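Local coordinates for protein UDP-glucose 4-epimerase (Campylobacter jejuni subsp. jejuni serotype O:2, PDB 7K3P) that catalyses the NAD-dependent inversion of configuration at C4 of the sugar in UDP-glucose and probably also UDP-N-acetylglucosamine, at residues Ser97-Val100 / Phe101-Met104; Lys109-Met112 / Asn113-Asn117; Ser165-Met168 / Ser169-Leu173. The protein carries 2 engineered substitutions. All coordinates share one frame; numbering follows the deposited sequence.

Contact 1: Ser97-Val100 / Phe101-Met104; sequences SIEV and FESM. With NAD (nicotinamide-adenine-dinucleotide), chain C.
Ser103 N donates to Glu99 O at 3.0 Å and Met104 N to Val100 O at 3.1 Å, bonds that open helix 100-105 with Glu99 at the N-cap position. Val100 O also accepts from a side chain: Ser103 OG reaches it at 2.7 Å, in the carbonyl plane and on a lone pair, whereas Met104 N comes in nearly along the C=O axis. A chi1 of 75° holds that hydroxyl between the backbone N and carbonyl carbon of Ser103, turned back onto the preceding turn. Farther out, the thioether of Met104 slants across Val100, with SD 4.2 Å from CG1. Glu99 CB lies 4.0 Å from Glu102 CB. Beyond these atoms the carboxylates part: that of Glu99 accepts hydrogen bonds from the backbone N-H groups of Asp199 and Tyr200, that of Glu102 forms a salt bridge with Lys109 and a hydrogen bond with Tyr110 OH. Just before the cap, Ile98 lays CG2 3.4 Å from NAD C2D on the nicotinamide ribose, while its CD1 stands 3.5 Å from NAD O3 in the pyrophosphate bridge. The chemistry thus divides: Ile98 offers hydrocarbon to the dinucleotide, while the two carboxylates each have their own donors, which probably offsets part of their mutual repulsion.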
loop_
_atom_site.group_PDB
_atom_site.type_symbol
_atom_site.label_atom_id
_atom_site.label_comp_id
_atom_site.label_asym_id
_atom_site.label_seq_id
_atom_site.Cartn_x
_atom_site.Cartn_y
_atom_site.Cartn_z
ATOM N N SER A 97 -7.456 0.401 -12.740
ATOM C CA SER A 97 -6.804 -0.242 -13.879
ATOM C C SER A 97 -6.701 -1.725 -13.532
ATOM O O SER A 97 -6.456 -2.063 -12.369
ATOM C CB SER A 97 -5.410 0.353 -14.103
ATOM O OG SER A 97 -5.493 1.744 -14.315
ATOM N N ILE A 98 -6.882 -2.615 -14.511
ATOM C CA ILE A 98 -7.173 -4.015 -14.172
ATOM C C ILE A 98 -6.324 -5.099 -14.861
ATOM O O ILE A 98 -6.639 -6.278 -14.733
ATOM C CB ILE A 98 -8.656 -4.349 -14.453
ATOM C CG1 ILE A 98 -8.878 -4.514 -15.967
ATOM C CG2 ILE A 98 -9.575 -3.274 -13.836
ATOM C CD1 ILE A 98 -10.290 -4.940 -16.376
ATOM N N GLU A 99 -5.270 -4.712 -15.576
ATOM C CA GLU A 99 -4.492 -5.668 -16.377
ATOM C C GLU A 99 -3.145 -6.014 -15.737
ATOM O O GLU A 99 -2.218 -5.183 -15.720
ATOM C CB GLU A 99 -4.256 -5.120 -17.795
ATOM C CG GLU A 99 -5.499 -4.489 -18.424
ATOM C CD GLU A 99 -5.737 -4.917 -19.859
ATOM O OE1 GLU A 99 -5.308 -6.028 -20.238
ATOM O OE2 GLU A 99 -6.361 -4.139 -20.612
ATOM N N VAL A 100 -3.048 -7.241 -15.227
ATOM C CA VAL A 100 -1.815 -7.757 -14.636
ATOM C C VAL A 100 -0.598 -7.482 -15.526
ATOM O O VAL A 100 0.388 -6.898 -15.076
ATOM C CB VAL A 100 -1.933 -9.265 -14.328
ATOM C CG1 VAL A 100 -0.548 -9.919 -14.185
ATOM C CG2 VAL A 100 -2.769 -9.495 -13.065
ATOM N N PHE A 101 -0.681 -7.874 -16.794
ATOM C CA PHE A 101 0.454 -7.705 -17.700
ATOM C C PHE A 101 0.913 -6.248 -17.800
ATOM O O PHE A 101 2.116 -5.968 -17.803
ATOM C CB PHE A 101 0.147 -8.269 -19.092
ATOM C CG PHE A 101 1.361 -8.359 -19.985
ATOM C CD1 PHE A 101 1.844 -7.231 -20.649
ATOM C CD2 PHE A 101 2.025 -9.567 -20.149
ATOM C CE1 PHE A 101 2.968 -7.311 -21.467
ATOM C CE2 PHE A 101 3.146 -9.655 -20.969
ATOM C CZ PHE A 101 3.619 -8.524 -21.626
ATOM N N GLU A 102 -0.038 -5.320 -17.885
ATOM C CA GLU A 102 0.315 -3.907 -17.974
ATOM C C GLU A 102 0.966 -3.437 -16.676
ATOM O O GLU A 102 1.860 -2.593 -16.701
ATOM C CB GLU A 102 -0.912 -3.041 -18.295
ATOM C CG GLU A 102 -0.582 -1.563 -18.542
ATOM C CD GLU A 102 -1.823 -0.661 -18.551
ATOM O OE1 GLU A 102 -2.884 -1.068 -18.011
ATOM O OE2 GLU A 102 -1.726 0.458 -19.095
ATOM N N SER A 103 0.525 -3.985 -15.544
ATOM C CA SER A 103 1.021 -3.524 -14.241
ATOM C C SER A 103 2.482 -3.907 -14.029
ATOM O O SER A 103 3.229 -3.195 -13.345
ATOM C CB SER A 103 0.164 -4.068 -13.086
ATOM O OG SER A 103 0.421 -5.446 -12.834
ATOM N N MET A 104 2.883 -5.034 -14.611
ATOM C CA MET A 104 4.277 -5.466 -14.556
ATOM C C MET A 104 5.163 -4.493 -15.313
ATOM O O MET A 104 6.281 -4.194 -14.887
ATOM C CB MET A 104 4.420 -6.890 -15.110
ATOM C CG MET A 104 3.715 -7.938 -14.250
ATOM S SD MET A 104 3.519 -9.590 -14.992
ATOM C CE MET A 104 5.225 -10.142 -15.077
HETATM P PA NAD C . -13.504 -1.618 -16.458
HETATM O O1A NAD C . -12.260 -1.018 -17.065
HETATM O O2A NAD C . -14.507 -1.961 -17.524
HETATM O O5B NAD C . -14.202 -0.598 -15.477
HETATM C C5B NAD C . -13.412 0.397 -14.892
HETATM C C4B NAD C . -14.124 1.690 -14.959
HETATM O O4B NAD C . -13.564 2.637 -14.095
HETATM C C3B NAD C . -14.078 2.282 -16.402
HETATM O O3B NAD C . -15.373 2.656 -17.009
HETATM C C2B NAD C . -13.016 3.402 -16.287
HETATM O O2B NAD C . -13.211 4.426 -17.166
HETATM C C1B NAD C . -13.228 3.797 -14.861
HETATM N N9A NAD C . -12.067 4.499 -14.291
HETATM C C8A NAD C . -10.794 4.054 -14.254
HETATM N N7A NAD C . -9.997 4.968 -13.679
HETATM C C5A NAD C . -10.731 6.029 -13.323
HETATM C C6A NAD C . -10.450 7.260 -12.708
HETATM N N6A NAD C . -9.101 7.568 -12.297
HETATM N N1A NAD C . -11.446 8.138 -12.472
HETATM C C2A NAD C . -12.715 7.884 -12.835
HETATM N N3A NAD C . -13.031 6.699 -13.456
HETATM C C4A NAD C . -12.070 5.764 -13.706
HETATM O O3 NAD C . -13.067 -2.906 -15.634
HETATM P PN NAD C . -14.085 -3.971 -15.069
HETATM O O1N NAD C . -15.508 -3.448 -15.153
HETATM O O2N NAD C . -13.934 -5.219 -15.884
HETATM O O5D NAD C . -13.694 -4.254 -13.563
HETATM C C5D NAD C . -14.102 -3.327 -12.584
HETATM C C4D NAD C . -13.502 -3.653 -11.226
HETATM O O4D NAD C . -13.651 -5.021 -10.916
HETATM C C3D NAD C . -12.041 -3.245 -11.069
HETATM O O3D NAD C . -11.835 -2.756 -9.805
HETATM C C2D NAD C . -11.272 -4.494 -11.171
HETATM O O2D NAD C . -10.057 -4.466 -10.519
HETATM C C1D NAD C . -12.292 -5.518 -10.607
HETATM N N1N NAD C . -12.082 -6.965 -11.074
HETATM C C2N NAD C . -12.349 -7.210 -12.407
HETATM C C3N NAD C . -12.186 -8.500 -12.902
HETATM C C7N NAD C . -12.473 -8.782 -14.355
HETATM O O7N NAD C . -12.822 -7.900 -15.124
HETATM N N7N NAD C . -12.320 -10.113 -14.837
HETATM C C4N NAD C . -11.773 -9.513 -12.057
HETATM C C5N NAD C . -11.511 -9.255 -10.730
HETATM C C6N NAD C . -11.664 -7.961 -10.215
#

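Contact 2: Lys109-Met112 / Asn113-Asn117; sequences KYYM and NNTVN. With NAD (nicotinamide-adenine-dinucleotide), chain C.
Asn113, whose backbone N is bonded to Lys109 O at 2.9 Å, sends its amide outward to read the adenine of NAD. OD1 accepts from NAD N6A at 2.7 Å with an N-H...O angle of 159°, and ND2 donates to NAD N7A at 3.1 Å, so that both ends of the amide are used on the Hoogsteen side of the base. With CG anti to the backbone N (chi1 -160°), the amide stands clear of the helix; Ser97 OG, also hydrogen-bonded to ND2, helps to fix the amide's rotation. In the next shell Asn114 runs beside Tyr110, ND2 3.7 Å from CD2 and the amide turned 78° to the ring, and it is fixed by Ser97 N at OD1 and Ser165 OG at ND2. Thr115 OG1 sits at the edge of the Tyr111 ring, 3.7 Å from CD1, and bonds to Ser165 O. The backbone widens here into a pi-type turn: Val116 N reaches Tyr111 O at 2.8 Å, five residues back. Farther out, Met112 SD lies alongside Val116 CG2 at 4.0 Å, where Val116 meets Val116 of the second subunit and Tyr111 OH bonds to Asp175 of that subunit. One helix therefore serves both the adenine end of a Rossmann-type cofactor site and the dimer interface, as in other extended short-chain dehydrogenases/reductases.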
loop_
_atom_site.group_PDB
_atom_site.type_symbol
_atom_site.label_atom_id
_atom_site.label_comp_id
_atom_site.label_asym_id
_atom_site.label_seq_id
_atom_site.Cartn_x
_atom_site.Cartn_y
_atom_site.Cartn_z
ATOM N N LYS A 109 1.482 3.388 -12.712
ATOM C CA LYS A 109 0.116 3.646 -13.173
ATOM C C LYS A 109 -0.899 2.915 -12.285
ATOM O O LYS A 109 -1.984 3.433 -11.984
ATOM C CB LYS A 109 -0.044 3.205 -14.636
ATOM C CG LYS A 109 -1.484 3.131 -15.123
ATOM C CD LYS A 109 -1.565 2.799 -16.626
ATOM C CE LYS A 109 -3.010 2.804 -17.110
ATOM N NZ LYS A 109 -3.155 2.540 -18.581
ATOM N N TYR A 110 -0.539 1.709 -11.864
ATOM C CA TYR A 110 -1.424 0.901 -11.027
ATOM C C TYR A 110 -1.489 1.428 -9.592
ATOM O O TYR A 110 -2.573 1.611 -9.043
ATOM C CB TYR A 110 -1.068 -0.593 -11.141
ATOM C CG TYR A 110 -1.670 -1.116 -12.420
ATOM C CD1 TYR A 110 -1.180 -0.703 -13.657
ATOM C CD2 TYR A 110 -2.792 -1.933 -12.397
ATOM C CE1 TYR A 110 -1.774 -1.124 -14.836
ATOM C CE2 TYR A 110 -3.380 -2.361 -13.563
ATOM C CZ TYR A 110 -2.871 -1.955 -14.777
ATOM O OH TYR A 110 -3.480 -2.378 -15.934
ATOM N N TYR A 111 -0.340 1.729 -9.002
ATOM C CA TYR A 111 -0.346 2.334 -7.683
ATOM C C TYR A 111 -1.036 3.704 -7.637
ATOM O O TYR A 111 -1.639 4.049 -6.619
ATOM C CB TYR A 111 1.071 2.417 -7.112
ATOM C CG TYR A 111 1.638 1.056 -6.767
ATOM C CD1 TYR A 111 1.051 0.269 -5.767
ATOM C CD2 TYR A 111 2.751 0.554 -7.435
ATOM C CE1 TYR A 111 1.565 -0.988 -5.441
ATOM C CE2 TYR A 111 3.282 -0.715 -7.118
ATOM C CZ TYR A 111 2.681 -1.472 -6.130
ATOM O OH TYR A 111 3.196 -2.702 -5.809
ATOM N N MET A 112 -0.933 4.483 -8.717
ATOM C CA MET A 112 -1.605 5.783 -8.787
ATOM C C MET A 112 -3.111 5.622 -8.992
ATOM O O MET A 112 -3.898 6.178 -8.240
ATOM C CB MET A 112 -1.022 6.664 -9.905
ATOM C CG MET A 112 0.395 7.156 -9.619
ATOM S SD MET A 112 0.545 8.214 -8.159
ATOM C CE MET A 112 -0.222 9.723 -8.751
ATOM N N ASN A 113 -3.511 4.867 -10.007
ATOM C CA ASN A 113 -4.921 4.832 -10.365
ATOM C C ASN A 113 -5.736 3.942 -9.425
ATOM O O ASN A 113 -6.927 4.173 -9.196
ATOM C CB ASN A 113 -5.117 4.396 -11.815
ATOM C CG ASN A 113 -6.481 4.807 -12.359
ATOM O OD1 ASN A 113 -6.933 5.940 -12.143
ATOM N ND2 ASN A 113 -7.151 3.888 -13.049
ATOM N N ASN A 114 -5.081 2.941 -8.857
ATOM C CA ASN A 114 -5.755 2.072 -7.903
ATOM C C ASN A 114 -5.537 2.526 -6.457
ATOM O O ASN A 114 -6.415 3.141 -5.863
ATOM C CB ASN A 114 -5.326 0.620 -8.138
ATOM C CG ASN A 114 -5.715 0.121 -9.517
ATOM O OD1 ASN A 114 -6.386 0.827 -10.282
ATOM N ND2 ASN A 114 -5.311 -1.104 -9.845
ATOM N N THR A 115 -4.358 2.268 -5.907
ATOM C CA THR A 115 -4.097 2.538 -4.491
ATOM C C THR A 115 -4.231 4.011 -4.077
ATOM O O THR A 115 -4.842 4.332 -3.048
ATOM C CB THR A 115 -2.693 2.058 -4.116
ATOM O OG1 THR A 115 -2.494 0.731 -4.646
ATOM C CG2 THR A 115 -2.515 2.055 -2.624
ATOM N N VAL A 116 -3.638 4.909 -4.856
ATOM C CA VAL A 116 -3.673 6.327 -4.503
ATOM C C VAL A 116 -5.085 6.905 -4.607
ATOM O O VAL A 116 -5.562 7.540 -3.672
ATOM C CB VAL A 116 -2.675 7.150 -5.348
ATOM C CG1 VAL A 116 -2.980 8.642 -5.252
ATOM C CG2 VAL A 116 -1.248 6.875 -4.883
ATOM N N ASN A 117 -5.744 6.698 -5.740
ATOM C CA ASN A 117 -7.088 7.237 -5.925
ATOM C C ASN A 117 -8.042 6.652 -4.903
ATOM O O ASN A 117 -8.932 7.342 -4.388
ATOM C CB ASN A 117 -7.605 6.963 -7.344
ATOM C CG ASN A 117 -6.979 7.888 -8.369
ATOM O OD1 ASN A 117 -6.337 8.850 -7.992
ATOM N ND2 ASN A 117 -7.157 7.596 -9.659
HETATM P PA NAD C . -13.504 -1.618 -16.458
HETATM O O1A NAD C . -12.260 -1.018 -17.065
HETATM O O2A NAD C . -14.507 -1.961 -17.524
HETATM O O5B NAD C . -14.202 -0.598 -15.477
HETATM C C5B NAD C . -13.412 0.397 -14.892
HETATM C C4B NAD C . -14.124 1.690 -14.959
HETATM O O4B NAD C . -13.564 2.637 -14.095
HETATM C C3B NAD C . -14.078 2.282 -16.402
HETATM O O3B NAD C . -15.373 2.656 -17.009
HETATM C C2B NAD C . -13.016 3.402 -16.287
HETATM O O2B NAD C . -13.211 4.426 -17.166
HETATM C C1B NAD C . -13.228 3.797 -14.861
HETATM N N9A NAD C . -12.067 4.499 -14.291
HETATM C C8A NAD C . -10.794 4.054 -14.254
HETATM N N7A NAD C . -9.997 4.968 -13.679
HETATM C C5A NAD C . -10.731 6.029 -13.323
HETATM C C6A NAD C . -10.450 7.260 -12.708
HETATM N N6A NAD C . -9.101 7.568 -12.297
HETATM N N1A NAD C . -11.446 8.138 -12.472
HETATM C C2A NAD C . -12.715 7.884 -12.835
HETATM N N3A NAD C . -13.031 6.699 -13.456
HETATM C C4A NAD C . -12.070 5.764 -13.706
HETATM O O3 NAD C . -13.067 -2.906 -15.634
HETATM P PN NAD C . -14.085 -3.971 -15.069
HETATM O O1N NAD C . -15.508 -3.448 -15.153
HETATM O O2N NAD C . -13.934 -5.219 -15.884
HETATM O O5D NAD C . -13.694 -4.254 -13.563
HETATM C C5D NAD C . -14.102 -3.327 -12.584
HETATM C C4D NAD C . -13.502 -3.653 -11.226
HETATM O O4D NAD C . -13.651 -5.021 -10.916
HETATM C C3D NAD C . -12.041 -3.245 -11.069
HETATM O O3D NAD C . -11.835 -2.756 -9.805
HETATM C C2D NAD C . -11.272 -4.494 -11.171
HETATM O O2D NAD C . -10.057 -4.466 -10.519
HETATM C C1D NAD C . -12.292 -5.518 -10.607
HETATM N N1N NAD C . -12.082 -6.965 -11.074
HETATM C C2N NAD C . -12.349 -7.210 -12.407
HETATM C C3N NAD C . -12.186 -8.500 -12.902
HETATM C C7N NAD C . -12.473 -8.782 -14.355
HETATM O O7N NAD C . -12.822 -7.900 -15.124
HETATM N N7N NAD C . -12.320 -10.113 -14.837
HETATM C C4N NAD C . -11.773 -9.513 -12.057
HETATM C C5N NAD C . -11.511 -9.255 -10.730
HETATM C C6N NAD C . -11.664 -7.961 -10.215
#

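Contact 3: Ser165-Met168 / Ser169-Leu173; sequences SKLM and SEEVL. With NAD (nicotinamide-adenine-dinucleotide), chain C.
Lys166 and Glu170 are joined by a backbone bond, Glu170 N to Lys166 O at 3.0 Å, and in this tightly packed part of helix 161-179 each side chain is closely held by partners of its own. The lysine chain bends once, at chi2 (-71°), and then runs out straight, which carries its terminal nitrogen to the nicotinamide ribose: NZ donates to NAD O3D at 2.8 Å, while CE lies 3.1 Å from NAD O2D. Ser136 O takes a second bond from the same NZ, so protein and cofactor together fix the end of the chain. Glu170 is buried too, but its charge is probably balanced by its partners: OE1 forms salt bridges with Arg174 and Arg189, and OE2 bonds to Ser137 OG. Next to it Ser169 keeps OG 3.7 Å from Ser165 O and packs against Phe135 of strand 132-136 and Thr118 of helix 107-127. Met168 is buried as well: extended beyond CG, it packs on Glu171 of the second subunit and on Tyr111 and Thr115 of its own chain.

The looser part lies where Leu167 and Glu171 meet at a slant, OE2 of Glu171 resting 3.8 Å from Leu167 CG, an apolar neighbour. Glu171 CG presses more closely on the backbone, 3.2 Å from Leu167 O. The carboxylate of this partly exposed residue makes a weak bond to a glycerol probably left from crystallisation, and Glu171 also packs on Met168 of the second subunit. Lys166 stands four residues after Tyr162, whose OH also bonds to NAD. This spacing matches the Tyr-x-x-x-Lys signature of short-chain dehydrogenases/reductases, in which one helix presents the tyrosine and lysine of the active site.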
loop_
_atom_site.group_PDB
_atom_site.type_symbol
_atom_site.label_atom_id
_atom_site.label_comp_id
_atom_site.label_asym_id
_atom_site.label_seq_id
_atom_site.Cartn_x
_atom_site.Cartn_y
_atom_site.Cartn_z
ATOM N N SER A 165 -1.502 -3.554 -5.579
ATOM C CA SER A 165 -2.189 -2.260 -5.529
ATOM C C SER A 165 -3.584 -2.411 -4.927
ATOM O O SER A 165 -4.087 -1.504 -4.265
ATOM C CB SER A 165 -2.270 -1.603 -6.922
ATOM O OG SER A 165 -3.232 -2.216 -7.762
ATOM N N LYS A 166 -4.206 -3.562 -5.167
ATOM C CA LYS A 166 -5.526 -3.857 -4.618
ATOM C C LYS A 166 -5.453 -4.244 -3.144
ATOM O O LYS A 166 -6.273 -3.801 -2.338
ATOM C CB LYS A 166 -6.201 -4.950 -5.452
ATOM C CG LYS A 166 -6.670 -4.455 -6.825
ATOM C CD LYS A 166 -7.887 -3.519 -6.675
ATOM C CE LYS A 166 -8.626 -3.388 -7.984
ATOM N NZ LYS A 166 -9.858 -2.556 -7.818
ATOM N N LEU A 167 -4.457 -5.051 -2.784
ATOM C CA LEU A 167 -4.264 -5.468 -1.393
ATOM C C LEU A 167 -3.973 -4.267 -0.496
ATOM O O LEU A 167 -4.443 -4.194 0.644
ATOM C CB LEU A 167 -3.078 -6.435 -1.301
ATOM C CG LEU A 167 -2.711 -6.859 0.125
ATOM C CD1 LEU A 167 -3.936 -7.463 0.811
ATOM C CD2 LEU A 167 -1.538 -7.854 0.107
ATOM N N MET A 168 -3.168 -3.334 -0.999
ATOM C CA MET A 168 -2.910 -2.117 -0.254
ATOM C C MET A 168 -4.209 -1.368 0.056
ATOM O O MET A 168 -4.394 -0.887 1.178
ATOM C CB MET A 168 -1.945 -1.222 -1.023
ATOM C CG MET A 168 -0.506 -1.760 -1.066
ATOM S SD MET A 168 0.546 -0.617 -1.992
ATOM C CE MET A 168 2.075 -1.561 -2.022
ATOM N N SER A 169 -5.108 -1.267 -0.921
ATOM C CA SER A 169 -6.394 -0.603 -0.659
ATOM C C SER A 169 -7.230 -1.376 0.361
ATOM O O SER A 169 -7.889 -0.765 1.206
ATOM C CB SER A 169 -7.194 -0.335 -1.938
ATOM O OG SER A 169 -6.588 0.697 -2.694
ATOM N N GLU A 170 -7.190 -2.710 0.302
ATOM C CA GLU A 170 -7.869 -3.527 1.320
ATOM C C GLU A 170 -7.367 -3.171 2.707
ATOM O O GLU A 170 -8.150 -3.071 3.655
ATOM C CB GLU A 170 -7.627 -5.030 1.098
ATOM C CG GLU A 170 -8.381 -5.645 -0.066
ATOM C CD GLU A 170 -8.434 -7.186 0.022
ATOM O OE1 GLU A 170 -8.308 -7.715 1.146
ATOM O OE2 GLU A 170 -8.614 -7.853 -1.022
ATOM N N GLU A 171 -6.052 -3.002 2.829
ATOM C CA GLU A 171 -5.448 -2.759 4.133
ATOM C C GLU A 171 -5.796 -1.373 4.661
ATOM O O GLU A 171 -5.946 -1.179 5.885
ATOM C CB GLU A 171 -3.929 -2.973 4.090
ATOM C CG GLU A 171 -3.560 -4.423 3.724
ATOM C CD GLU A 171 -2.059 -4.684 3.738
ATOM O OE1 GLU A 171 -1.283 -3.709 3.831
ATOM O OE2 GLU A 171 -1.659 -5.874 3.662
ATOM N N VAL A 172 -5.920 -0.414 3.750
ATOM C CA VAL A 172 -6.372 0.926 4.134
ATOM C C VAL A 172 -7.824 0.850 4.626
ATOM O O VAL A 172 -8.174 1.449 5.645
ATOM C CB VAL A 172 -6.224 1.942 2.985
ATOM C CG1 VAL A 172 -6.769 3.337 3.400
ATOM C CG2 VAL A 172 -4.750 2.065 2.567
ATOM N N LEU A 173 -8.666 0.099 3.917
ATOM C CA LEU A 173 -10.047 -0.065 4.360
ATOM C C LEU A 173 -10.123 -0.669 5.761
ATOM O O LEU A 173 -10.909 -0.207 6.596
ATOM C CB LEU A 173 -10.861 -0.903 3.372
ATOM C CG LEU A 173 -11.265 -0.238 2.069
ATOM C CD1 LEU A 173 -11.815 -1.287 1.105
ATOM C CD2 LEU A 173 -12.318 0.865 2.330
HETATM P PA NAD C . -13.504 -1.618 -16.458
HETATM O O1A NAD C . -12.260 -1.018 -17.065
HETATM O O2A NAD C . -14.507 -1.961 -17.524
HETATM O O5B NAD C . -14.202 -0.598 -15.477
HETATM C C5B NAD C . -13.412 0.397 -14.892
HETATM C C4B NAD C . -14.124 1.690 -14.959
HETATM O O4B NAD C . -13.564 2.637 -14.095
HETATM C C3B NAD C . -14.078 2.282 -16.402
HETATM O O3B NAD C . -15.373 2.656 -17.009
HETATM C C2B NAD C . -13.016 3.402 -16.287
HETATM O O2B NAD C . -13.211 4.426 -17.166
HETATM C C1B NAD C . -13.228 3.797 -14.861
HETATM N N9A NAD C . -12.067 4.499 -14.291
HETATM C C8A NAD C . -10.794 4.054 -14.254
HETATM N N7A NAD C . -9.997 4.968 -13.679
HETATM C C5A NAD C . -10.731 6.029 -13.323
HETATM C C6A NAD C . -10.450 7.260 -12.708
HETATM N N6A NAD C . -9.101 7.568 -12.297
HETATM N N1A NAD C . -11.446 8.138 -12.472
HETATM C C2A NAD C . -12.715 7.884 -12.835
HETATM N N3A NAD C . -13.031 6.699 -13.456
HETATM C C4A NAD C . -12.070 5.764 -13.706
HETATM O O3 NAD C . -13.067 -2.906 -15.634
HETATM P PN NAD C . -14.085 -3.971 -15.069
HETATM O O1N NAD C . -15.508 -3.448 -15.153
HETATM O O2N NAD C . -13.934 -5.219 -15.884
HETATM O O5D NAD C . -13.694 -4.254 -13.563
HETATM C C5D NAD C . -14.102 -3.327 -12.584
HETATM C C4D NAD C . -13.502 -3.653 -11.226
HETATM O O4D NAD C . -13.651 -5.021 -10.916
HETATM C C3D NAD C . -12.041 -3.245 -11.069
HETATM O O3D NAD C . -11.835 -2.756 -9.805
HETATM C C2D NAD C . -11.272 -4.494 -11.171
HETATM O O2D NAD C . -10.057 -4.466 -10.519
HETATM C C1D NAD C . -12.292 -5.518 -10.607
HETATM N N1N NAD C . -12.082 -6.965 -11.074
HETATM C C2N NAD C . -12.349 -7.210 -12.407
HETATM C C3N NAD C . -12.186 -8.500 -12.902
HETATM C C7N NAD C . -12.473 -8.782 -14.355
HETATM O O7N NAD C . -12.822 -7.900 -15.124
HETATM N N7N NAD C . -12.320 -10.113 -14.837
HETATM C C4N NAD C . -11.773 -9.513 -12.057
HETATM C C5N NAD C . -11.511 -9.255 -10.730
HETATM C C6N NAD C . -11.664 -7.961 -10.215
#

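Followed from the N terminus, the three contacts come in series, and none nests in or crosses another. Contact 1 ends the loop leaving strand 90-93 and starts helix 100-105; contact 2 lies early on the next helix, 107-127; contact 3 comes after strand 132-136, on helix 161-179. Being local, each closes just one or two helical turns. Contact 2 has its centre about 11 Å from that of each of the others, whereas the centres of contacts 1 and 3 are about 16 Å apart. Ser103 CB, 3.5 Å from Tyr110 CG, joins helix 100-105 to helix 107-127, and Tyr111 CE1, 3.5 Å from Met168 CE, joins helix 107-127 to helix 161-179. All three touch the same NAD.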